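Local coordinates for protein glycosyl hydrolase, family 38 (Enterococcus faecalis, PDB 5KBP) that probably hydrolyses alpha-mannosidic bonds in mannose-containing carbohydrates as a metal-binding glycosidase of family 38, at residues H226-M230 with F263-L267; M530-I535 with M652-N657; G727-E733 with K777-H783. All blocks are in the same frame, centred on the assembly; numbering follows the deposited sequence.

Contact 1. Residues H226-M230 with F263-L267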
loop_
_atom_site.group_PDB
_atom_site.type_symbol
_atom_site.label_atom_id
_atom_site.label_comp_id
_atom_site.label_asym_id
_atom_site.label_seq_id
_atom_site.Cartn_x
_atom_site.Cartn_y
_atom_site.Cartn_z
ATOM N N HIS A 226 7.028 6.553 46.639
ATOM C CA HIS A 226 6.972 5.570 45.565
ATOM C C HIS A 226 7.497 6.209 44.285
ATOM O O HIS A 226 6.929 7.193 43.797
ATOM C CB HIS A 226 5.544 5.058 45.381
ATOM C CG HIS A 226 4.949 4.487 46.632
ATOM N ND1 HIS A 226 5.196 3.199 47.054
ATOM C CD2 HIS A 226 4.126 5.035 47.557
ATOM C CE1 HIS A 226 4.548 2.975 48.182
ATOM N NE2 HIS A 226 3.891 4.073 48.510
ATOM N N LEU A 227 8.577 5.648 43.749
ATOM C CA LEU A 227 9.306 6.227 42.632
ATOM C C LEU A 227 9.158 5.347 41.398
ATOM O O LEU A 227 9.161 4.116 41.499
ATOM C CB LEU A 227 10.785 6.389 42.992
ATOM C CG LEU A 227 11.041 6.958 44.390
ATOM C CD1 LEU A 227 12.464 6.673 44.841
ATOM C CD2 LEU A 227 10.758 8.448 44.416
ATOM N N LEU A 228 9.036 5.983 40.235
ATOM C CA LEU A 228 8.801 5.291 38.973
ATOM C C LEU A 228 10.041 5.397 38.094
ATOM O O LEU A 228 10.465 6.504 37.745
ATOM C CB LEU A 228 7.582 5.871 38.253
ATOM C CG LEU A 228 7.180 5.197 36.939
ATOM C CD1 LEU A 228 6.673 3.785 37.178
ATOM C CD2 LEU A 228 6.136 6.023 36.203
ATOM N N MET A 229 10.616 4.249 37.745
ATOM C CA MET A 229 11.730 4.165 36.807
ATOM C C MET A 229 11.243 3.448 35.554
ATOM O O MET A 229 10.870 2.271 35.615
ATOM C CB MET A 229 12.920 3.426 37.420
ATOM C CG MET A 229 13.484 4.065 38.677
ATOM S SD MET A 229 14.136 5.723 38.412
ATOM C CE MET A 229 15.368 5.405 37.153
ATOM N N MET A 230 11.244 4.154 34.428
ATOM C CA MET A 230 10.772 3.602 33.163
ATOM C C MET A 230 11.941 2.930 32.451
ATOM O O MET A 230 12.821 3.605 31.906
ATOM C CB MET A 230 10.144 4.696 32.305
ATOM C CG MET A 230 8.885 5.293 32.915
ATOM S SD MET A 230 7.587 4.061 33.158
ATOM C CE MET A 230 7.307 3.546 31.466
ATOM N N PHE A 263 2.482 -0.910 35.900
ATOM C CA PHE A 263 1.680 0.289 36.117
ATOM C C PHE A 263 0.486 0.030 37.028
ATOM O O PHE A 263 0.077 0.928 37.773
ATOM C CB PHE A 263 1.213 0.859 34.780
ATOM C CG PHE A 263 2.230 1.728 34.110
ATOM C CD1 PHE A 263 2.622 2.921 34.692
ATOM C CD2 PHE A 263 2.793 1.360 32.899
ATOM C CE1 PHE A 263 3.558 3.730 34.083
ATOM C CE2 PHE A 263 3.730 2.165 32.284
ATOM C CZ PHE A 263 4.112 3.352 32.878
ATOM N N ASP A 264 -0.083 -1.176 36.991
ATOM C CA ASP A 264 -1.216 -1.485 37.859
ATOM C C ASP A 264 -0.815 -1.434 39.329
ATOM O O ASP A 264 -1.524 -0.852 40.158
ATOM C CB ASP A 264 -1.789 -2.856 37.506
ATOM C CG ASP A 264 -2.446 -2.876 36.144
ATOM O OD1 ASP A 264 -3.160 -1.904 35.817
ATOM O OD2 ASP A 264 -2.245 -3.858 35.400
ATOM N N ASP A 265 0.324 -2.042 39.670
ATOM C CA ASP A 265 0.775 -2.047 41.058
ATOM C C ASP A 265 1.253 -0.667 41.498
ATOM O O ASP A 265 0.998 -0.253 42.634
ATOM C CB ASP A 265 1.885 -3.080 41.247
ATOM C CG ASP A 265 1.374 -4.504 41.167
ATOM O OD1 ASP A 265 0.150 -4.703 41.308
ATOM O OD2 ASP A 265 2.196 -5.424 40.968
ATOM N N TYR A 266 1.951 0.057 40.620
ATOM C CA TYR A 266 2.441 1.383 40.984
ATOM C C TYR A 266 1.289 2.350 41.230
ATOM O O TYR A 266 1.280 3.081 42.227
ATOM C CB TYR A 266 3.371 1.924 39.898
ATOM C CG TYR A 266 3.876 3.323 40.185
ATOM C CD1 TYR A 266 4.818 3.551 41.178
ATOM C CD2 TYR A 266 3.407 4.416 39.466
ATOM C CE1 TYR A 266 5.283 4.827 41.450
ATOM C CE2 TYR A 266 3.867 5.697 39.730
ATOM C CZ TYR A 266 4.805 5.895 40.723
ATOM O OH TYR A 266 5.267 7.165 40.991
ATOM N N LEU A 267 0.305 2.367 40.325
ATOM C CA LEU A 267 -0.820 3.290 40.458
ATOM C C LEU A 267 -1.582 3.058 41.756
ATOM O O LEU A 267 -2.017 4.015 42.408
ATOM C CB LEU A 267 -1.756 3.152 39.257
ATOM C CG LEU A 267 -1.295 3.807 37.954
ATOM C CD1 LEU A 267 -2.199 3.408 36.800
ATOM C CD2 LEU A 267 -1.257 5.318 38.111
HETATM O O HOH W 1 8.233 8.902 40.557
#
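Strand 226-230 and helix 263-267 run nearly antiparallel, at 156° with their short axes 10.1 Å apart, which sets Tyr266 against His226 and Leu228, and Phe263 against Leu228 and Met230. This is alpha/beta packing in the N-terminal domain of a family 38 glycosidase: a helix lies on one side of a parallel sheet in which strand 226-231 is an edge strand beside strand 7-13. Tyr266 holds CG anti to the backbone N (chi1 178°), its ring reaching from the helix to the strand backbone. Leu228 covers one face of that ring, with CD1 4.1 Å from the ring centroid of Tyr266 in a CH-pi contact. The other methyl of Leu228, CD2, turns to Phe263 CE1 at 4.0 Å, so a single branched side chain fills the angle between two aromatics. Met230, bent at both chi2 and chi3, curls its flexible thioether against the second ring; its sulfur lies obliquely to Phe263 in a Met-aromatic contact, and Met230 CE touches Phe263 CZ at 3.5 Å. His226 gives only its backbone and CB to the contact, since its imidazole leads away to Tyr10 and Glu273. Tyr10 also meets the Tyr266 ring edge-to-face. Leu227, on the reverse side of the strand, lies about 4 Å, side chain to side chain, from Tyr256, a residue that binds calcium in a crystal structure of this protein. At the edge of the Tyr266 ring, OH lies 3.3 Å from His226 O, and a water accepting from Leu228 N at 3.0 Å makes a weak, longer contact with the same hydroxyl.

Contact 2. Residues M530-I535 with M652-N657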
loop_
_atom_site.group_PDB
_atom_site.type_symbol
_atom_site.label_atom_id
_atom_site.label_comp_id
_atom_site.label_asym_id
_atom_site.label_seq_id
_atom_site.Cartn_x
_atom_site.Cartn_y
_atom_site.Cartn_z
ATOM N N MET A 530 -21.887 39.025 -5.605
ATOM C CA MET A 530 -22.945 38.099 -5.230
ATOM C C MET A 530 -23.618 38.617 -3.969
ATOM O O MET A 530 -23.018 39.359 -3.186
ATOM C CB MET A 530 -22.414 36.683 -4.970
ATOM C CG MET A 530 -21.683 36.044 -6.125
ATOM S SD MET A 530 -21.065 34.403 -5.700
ATOM C CE MET A 530 -19.988 34.790 -4.323
ATOM N N GLU A 531 -24.871 38.214 -3.771
ATOM C CA GLU A 531 -25.557 38.536 -2.527
ATOM C C GLU A 531 -26.813 37.686 -2.406
ATOM O O GLU A 531 -27.443 37.337 -3.410
ATOM C CB GLU A 531 -25.915 40.027 -2.438
ATOM C CG GLU A 531 -27.029 40.479 -3.363
ATOM C CD GLU A 531 -27.261 41.975 -3.295
ATOM O OE1 GLU A 531 -26.493 42.727 -3.930
ATOM O OE2 GLU A 531 -28.203 42.400 -2.592
ATOM N N ASN A 532 -27.152 37.347 -1.164
ATOM C CA ASN A 532 -28.434 36.731 -0.845
ATOM C C ASN A 532 -29.084 37.503 0.296
ATOM O O ASN A 532 -28.947 38.727 0.379
ATOM C CB ASN A 532 -28.261 35.251 -0.484
ATOM C CG ASN A 532 -27.163 35.017 0.537
ATOM O OD1 ASN A 532 -26.738 35.936 1.237
ATOM N ND2 ASN A 532 -26.696 33.776 0.626
ATOM N N GLU A 533 -29.782 36.804 1.183
ATOM C CA GLU A 533 -30.438 37.445 2.313
ATOM C C GLU A 533 -29.549 37.524 3.547
ATOM O O GLU A 533 -29.983 38.061 4.572
ATOM C CB GLU A 533 -31.736 36.706 2.652
ATOM C CG GLU A 533 -31.531 35.257 3.046
ATOM C CD GLU A 533 -32.833 34.492 3.158
ATOM O OE1 GLU A 533 -33.233 33.847 2.165
ATOM O OE2 GLU A 533 -33.462 34.542 4.235
ATOM N N PHE A 534 -28.321 37.015 3.476
ATOM C CA PHE A 534 -27.409 37.028 4.613
ATOM C C PHE A 534 -26.165 37.863 4.361
ATOM O O PHE A 534 -25.794 38.684 5.209
ATOM C CB PHE A 534 -26.991 35.596 4.980
ATOM C CG PHE A 534 -28.134 34.631 5.080
ATOM C CD1 PHE A 534 -28.989 34.656 6.170
ATOM C CD2 PHE A 534 -28.341 33.683 4.092
ATOM C CE1 PHE A 534 -30.038 33.761 6.265
ATOM C CE2 PHE A 534 -29.386 32.785 4.183
ATOM C CZ PHE A 534 -30.236 32.824 5.271
ATOM N N ILE A 535 -25.501 37.675 3.222
ATOM C CA ILE A 535 -24.214 38.300 2.952
ATOM C C ILE A 535 -24.250 38.988 1.595
ATOM O O ILE A 535 -25.002 38.601 0.696
ATOM C CB ILE A 535 -23.062 37.272 3.001
ATOM C CG1 ILE A 535 -23.311 36.144 1.996
ATOM C CG2 ILE A 535 -22.904 36.710 4.405
ATOM C CD1 ILE A 535 -22.242 35.073 2.001
ATOM N N MET A 652 -21.712 30.477 -3.611
ATOM C CA MET A 652 -22.767 30.922 -2.712
ATOM C C MET A 652 -24.091 30.331 -3.169
ATOM O O MET A 652 -24.386 30.307 -4.368
ATOM C CB MET A 652 -22.870 32.454 -2.673
ATOM C CG MET A 652 -24.167 32.970 -2.060
ATOM S SD MET A 652 -24.522 34.693 -2.457
ATOM C CE MET A 652 -23.174 35.496 -1.605
ATOM N N ILE A 653 -24.886 29.857 -2.214
ATOM C CA ILE A 653 -26.229 29.374 -2.490
ATOM C C ILE A 653 -27.239 30.318 -1.838
ATOM O O ILE A 653 -26.900 31.143 -0.989
ATOM C CB ILE A 653 -26.433 27.918 -2.025
ATOM C CG1 ILE A 653 -26.373 27.818 -0.502
ATOM C CG2 ILE A 653 -25.390 27.011 -2.658
ATOM C CD1 ILE A 653 -26.614 26.416 0.017
ATOM N N LYS A 654 -28.502 30.182 -2.250
ATOM C CA LYS A 654 -29.526 31.140 -1.840
ATOM C C LYS A 654 -29.881 30.999 -0.365
ATOM O O LYS A 654 -30.011 32.004 0.345
ATOM C CB LYS A 654 -30.776 30.970 -2.705
ATOM C CG LYS A 654 -31.977 31.774 -2.230
ATOM C CD LYS A 654 -33.209 31.482 -3.071
ATOM C CE LYS A 654 -34.423 32.230 -2.543
ATOM N NZ LYS A 654 -35.639 31.977 -3.362
ATOM N N GLU A 655 -30.038 29.767 0.120
ATOM C CA GLU A 655 -30.620 29.511 1.433
ATOM C C GLU A 655 -29.572 29.251 2.511
ATOM O O GLU A 655 -29.861 28.578 3.505
ATOM C CB GLU A 655 -31.596 28.339 1.352
ATOM C CG GLU A 655 -32.672 28.483 0.284
ATOM C CD GLU A 655 -33.769 29.461 0.673
ATOM O OE1 GLU A 655 -33.674 30.073 1.757
ATOM O OE2 GLU A 655 -34.731 29.611 -0.108
ATOM N N SER A 656 -28.361 29.780 2.349
ATOM C CA SER A 656 -27.326 29.582 3.353
ATOM C C SER A 656 -26.397 30.785 3.383
ATOM O O SER A 656 -26.129 31.400 2.348
ATOM C CB SER A 656 -26.518 28.308 3.084
ATOM O OG SER A 656 -25.431 28.197 3.986
ATOM N N ASN A 657 -25.913 31.110 4.580
ATOM C CA ASN A 657 -24.922 32.159 4.767
ATOM C C ASN A 657 -23.496 31.646 4.617
ATOM O O ASN A 657 -22.549 32.408 4.842
ATOM C CB ASN A 657 -25.094 32.812 6.141
ATOM C CG ASN A 657 -24.769 31.867 7.284
ATOM O OD1 ASN A 657 -24.928 30.652 7.170
ATOM N ND2 ASN A 657 -24.315 32.427 8.400
#
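Asn532 joins the two segments through its amide: ND2 donates to Ile653 O at 3.1 Å with an N-H...O angle of 151°. The acceptor lies in the amide plane and the bond runs nearly along the C=O axis. Beside this polar link, Met652 extends its tip into the other segment, where CE touches Met530 CB at 3.6 Å and Ile535 CG1 at 3.7 Å. A long unbranched thioether suits this narrow approach, threading between two apolar side chains. On the other flank Phe534 lies along the backbone of Ser656 and Asn657, its CD2 3.6 Å from Ser656 C, and its CB meets Asn657 CB. One face of the phenyl ring is covered from within its own segment by Glu533 CG. Glu533 OE1 comes within 3.8 Å of Glu655 OE1, a like-charged approach that might slightly raise the pKa of one carboxylate; Glu655 also has a weak, long ion pair with Lys497.

What fixes the amide of Asn532 is its other end. OD1 accepts from Phe534 N, completing an Asx turn, and from Ile535 N at 2.9 Å in an almost straight bond (178°). Two donors on OD1 thus disfavour the flipped amide and leave ND2 aimed across the contact. Asn532 N returns a bond to Ile535 O, closing the tight turn, while Asn532 O receives Lys550 NZ.

Both segments are hairpin connections: 530-535 joins strand 529-531 to strand 535-539, whereas the other segment leads from strand 641-653 to strand 659-667. The hairpins belong to different antiparallel sheets of the C-terminal region. Leu659 of strand 659-667 touches Met530, Ile535 and Met652, and strand 416-430 flanks Ile653 and Glu655.

Contact 3. Residues G727-E733 with K777-H783; sequences GVTIFNE and KYGLSLH
Segments 727-733 and 777-783 are neighbouring antiparallel strands, their axes 4.6 Å apart at 162°, paired in unbroken register from Gly727 with His783 to Asn732 with Tyr778. Hydrogen-bonded pairs alternate with non-hydrogen-bonded ones. Thr729 and Ser781 exchange two bonds, Thr729 N to Ser781 O at 2.8 Å and Ser781 N to Thr729 O at 2.9 Å. Phe731 and Gly779 do likewise, and Glu733 N adds a weak bond to Lys777 O.

Two hydrogen-bonded pairs set an aromatic ring against a glycine, the cross-strand packing known as aromatic rescue of glycine. Phe731 holds CG between its backbone N and carbonyl carbon (chi1 54°), which folds the ring over the opposite strand until Gly779 CA lies 3.7 Å from its centroid, above one face. His783 mirrors this from the other strand (chi1 69°), laying its imidazole over Gly727 with CA 3.6 Å from the ring centroid. Each ring fills the space where a side chain of its partner would stand, so glycine suits both places. His783 NE2 is held by Asn720 ND2, which also bonds Thr729 OG1.

On the opposite face two of the non-hydrogen-bonded pairs are aliphatic. Val728 CG2 lies 3.7 Å from Leu782 CD2, the two chains side by side, and Ile730 CD1 rests on Leu780 CG at 4.0 Å, branched chains that fill the space between sheets.

The pair is central in a nine-stranded antiparallel sheet, with strand 718-722 beyond 727-732 and strand 659-667 beyond 772-783. The face of Val728, Ile730, Leu780 and Tyr778 packs on strands 555-566 and 672-679 of a second sheet, consistent with the beta-sandwich of the galactose mutarotase-like clan. The face of Thr729, Phe731, Ser781 and His783 is covered by helix 789-799.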
loop_
_atom_site.group_PDB
_atom_site.type_symbol
_atom_site.label_atom_id
_atom_site.label_comp_id
_atom_site.label_asym_id
_atom_site.label_seq_id
_atom_site.Cartn_x
_atom_site.Cartn_y
_atom_site.Cartn_z
ATOM N N GLY A 727 -18.752 38.194 14.621
ATOM C CA GLY A 727 -17.835 37.071 14.639
ATOM C C GLY A 727 -17.665 36.470 13.264
ATOM O O GLY A 727 -18.534 36.596 12.394
ATOM N N VAL A 728 -16.524 35.808 13.082
ATOM C CA VAL A 728 -16.175 35.144 11.831
ATOM C C VAL A 728 -15.779 33.709 12.143
ATOM O O VAL A 728 -14.966 33.468 13.042
ATOM C CB VAL A 728 -15.031 35.867 11.094
ATOM C CG1 VAL A 728 -14.686 35.139 9.804
ATOM C CG2 VAL A 728 -15.406 37.309 10.810
ATOM N N THR A 729 -16.351 32.760 11.403
ATOM C CA THR A 729 -16.005 31.350 11.517
ATOM C C THR A 729 -15.430 30.870 10.192
ATOM O O THR A 729 -16.008 31.128 9.131
ATOM C CB THR A 729 -17.224 30.500 11.899
ATOM O OG1 THR A 729 -17.725 30.915 13.175
ATOM C CG2 THR A 729 -16.843 29.027 11.970
ATOM N N ILE A 730 -14.293 30.182 10.258
ATOM C CA ILE A 730 -13.625 29.626 9.087
ATOM C C ILE A 730 -13.563 28.117 9.264
ATOM O O ILE A 730 -12.904 27.625 10.188
ATOM C CB ILE A 730 -12.214 30.208 8.902
ATOM C CG1 ILE A 730 -12.264 31.737 8.824
ATOM C CG2 ILE A 730 -11.557 29.628 7.661
ATOM C CD1 ILE A 730 -13.056 32.259 7.653
ATOM N N PHE A 731 -14.244 27.385 8.387
ATOM C CA PHE A 731 -14.228 25.932 8.425
ATOM C C PHE A 731 -13.412 25.383 7.260
ATOM O O PHE A 731 -13.137 26.084 6.282
ATOM C CB PHE A 731 -15.649 25.352 8.412
ATOM C CG PHE A 731 -16.505 25.828 7.272
ATOM C CD1 PHE A 731 -17.274 26.974 7.397
ATOM C CD2 PHE A 731 -16.566 25.112 6.088
ATOM C CE1 PHE A 731 -18.073 27.407 6.355
ATOM C CE2 PHE A 731 -17.364 25.540 5.041
ATOM C CZ PHE A 731 -18.120 26.689 5.176
ATOM N N ASN A 732 -13.024 24.115 7.381
ATOM C CA ASN A 732 -12.081 23.514 6.448
ATOM C C ASN A 732 -12.286 22.005 6.421
ATOM O O ASN A 732 -13.033 21.443 7.225
ATOM C CB ASN A 732 -10.636 23.850 6.836
ATOM C CG ASN A 732 -10.196 23.140 8.104
ATOM O OD1 ASN A 732 -9.629 22.049 8.051
ATOM N ND2 ASN A 732 -10.461 23.756 9.252
ATOM N N GLU A 733 -11.598 21.356 5.481
ATOM C CA GLU A 733 -11.574 19.898 5.363
ATOM C C GLU A 733 -10.115 19.464 5.272
ATOM O O GLU A 733 -9.520 19.490 4.191
ATOM C CB GLU A 733 -12.365 19.420 4.149
ATOM C CG GLU A 733 -13.837 19.786 4.167
ATOM C CD GLU A 733 -14.586 19.205 2.987
ATOM O OE1 GLU A 733 -14.023 18.324 2.304
ATOM O OE2 GLU A 733 -15.734 19.627 2.739
ATOM N N LYS A 777 -10.438 22.525 0.314
ATOM C CA LYS A 777 -11.834 22.886 0.527
ATOM C C LYS A 777 -11.974 23.550 1.889
ATOM O O LYS A 777 -11.611 22.961 2.913
ATOM C CB LYS A 777 -12.740 21.659 0.428
ATOM C CG LYS A 777 -12.779 21.027 -0.954
ATOM C CD LYS A 777 -13.746 19.855 -0.996
ATOM C CE LYS A 777 -13.793 19.228 -2.379
ATOM N NZ LYS A 777 -14.734 18.077 -2.439
ATOM N N TYR A 778 -12.505 24.769 1.897
ATOM C CA TYR A 778 -12.701 25.533 3.122
ATOM C C TYR A 778 -13.822 26.536 2.872
ATOM O O TYR A 778 -14.321 26.670 1.752
ATOM C CB TYR A 778 -11.397 26.207 3.566
ATOM C CG TYR A 778 -10.737 27.081 2.517
ATOM C CD1 TYR A 778 -10.046 26.521 1.448
ATOM C CD2 TYR A 778 -10.785 28.465 2.610
ATOM C CE1 TYR A 778 -9.438 27.314 0.494
ATOM C CE2 TYR A 778 -10.177 29.267 1.659
ATOM C CZ TYR A 778 -9.506 28.686 0.604
ATOM O OH TYR A 778 -8.898 29.477 -0.345
ATOM N N GLY A 779 -14.226 27.238 3.929
ATOM C CA GLY A 779 -15.342 28.157 3.795
ATOM C C GLY A 779 -15.403 29.170 4.915
ATOM O O GLY A 779 -14.654 29.108 5.892
ATOM N N LEU A 780 -16.334 30.109 4.755
ATOM C CA LEU A 780 -16.501 31.236 5.661
ATOM C C LEU A 780 -17.953 31.317 6.107
ATOM O O LEU A 780 -18.867 31.023 5.331
ATOM C CB LEU A 780 -16.073 32.548 4.977
ATOM C CG LEU A 780 -16.174 33.901 5.688
ATOM C CD1 LEU A 780 -15.089 34.833 5.172
ATOM C CD2 LEU A 780 -17.545 34.534 5.479
ATOM N N SER A 781 -18.158 31.723 7.357
ATOM C CA SER A 781 -19.500 31.883 7.902
ATOM C C SER A 781 -19.488 33.015 8.917
ATOM O O SER A 781 -18.664 33.016 9.837
ATOM C CB SER A 781 -19.994 30.586 8.551
ATOM O OG SER A 781 -21.312 30.739 9.047
ATOM N N LEU A 782 -20.400 33.967 8.749
ATOM C CA LEU A 782 -20.486 35.137 9.609
ATOM C C LEU A 782 -21.645 34.998 10.588
ATOM O O LEU A 782 -22.651 34.346 10.301
ATOM C CB LEU A 782 -20.658 36.410 8.777
ATOM C CG LEU A 782 -19.549 36.710 7.764
ATOM C CD1 LEU A 782 -19.867 37.969 6.968
ATOM C CD2 LEU A 782 -18.200 36.830 8.462
ATOM N N HIS A 783 -21.490 35.617 11.757
ATOM C CA HIS A 783 -22.530 35.597 12.776
ATOM C C HIS A 783 -22.487 36.907 13.549
ATOM O O HIS A 783 -21.525 37.675 13.461
ATOM C CB HIS A 783 -22.378 34.393 13.714
ATOM C CG HIS A 783 -21.177 34.463 14.608
ATOM N ND1 HIS A 783 -21.154 35.210 15.766
ATOM C CD2 HIS A 783 -19.962 33.872 14.518
ATOM C CE1 HIS A 783 -19.976 35.079 16.349
ATOM N NE2 HIS A 783 -19.234 34.272 15.612
#

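How the contacts relate
The three contacts follow one another along the chain, each closing before the next opens. Contact 1 belongs to the N-terminal domain, with its own parallel sheet, and lies across the chain's centre from the others: its centre is 59 Å from that of contact 2 and 46 Å from that of contact 3. Contacts 2 and 3 are neighbours, 14 Å between centres, and share the nine-stranded sheet, where strand 641-653 is separated from strand 772-783 by strand 659-667. They touch directly, Asn657 ND2 packing 3.2 Å from Leu782 O. The enzyme thus combines an alpha/beta domain, which carries residues that bind calcium in a crystal structure of this protein, with a distant beta-rich region.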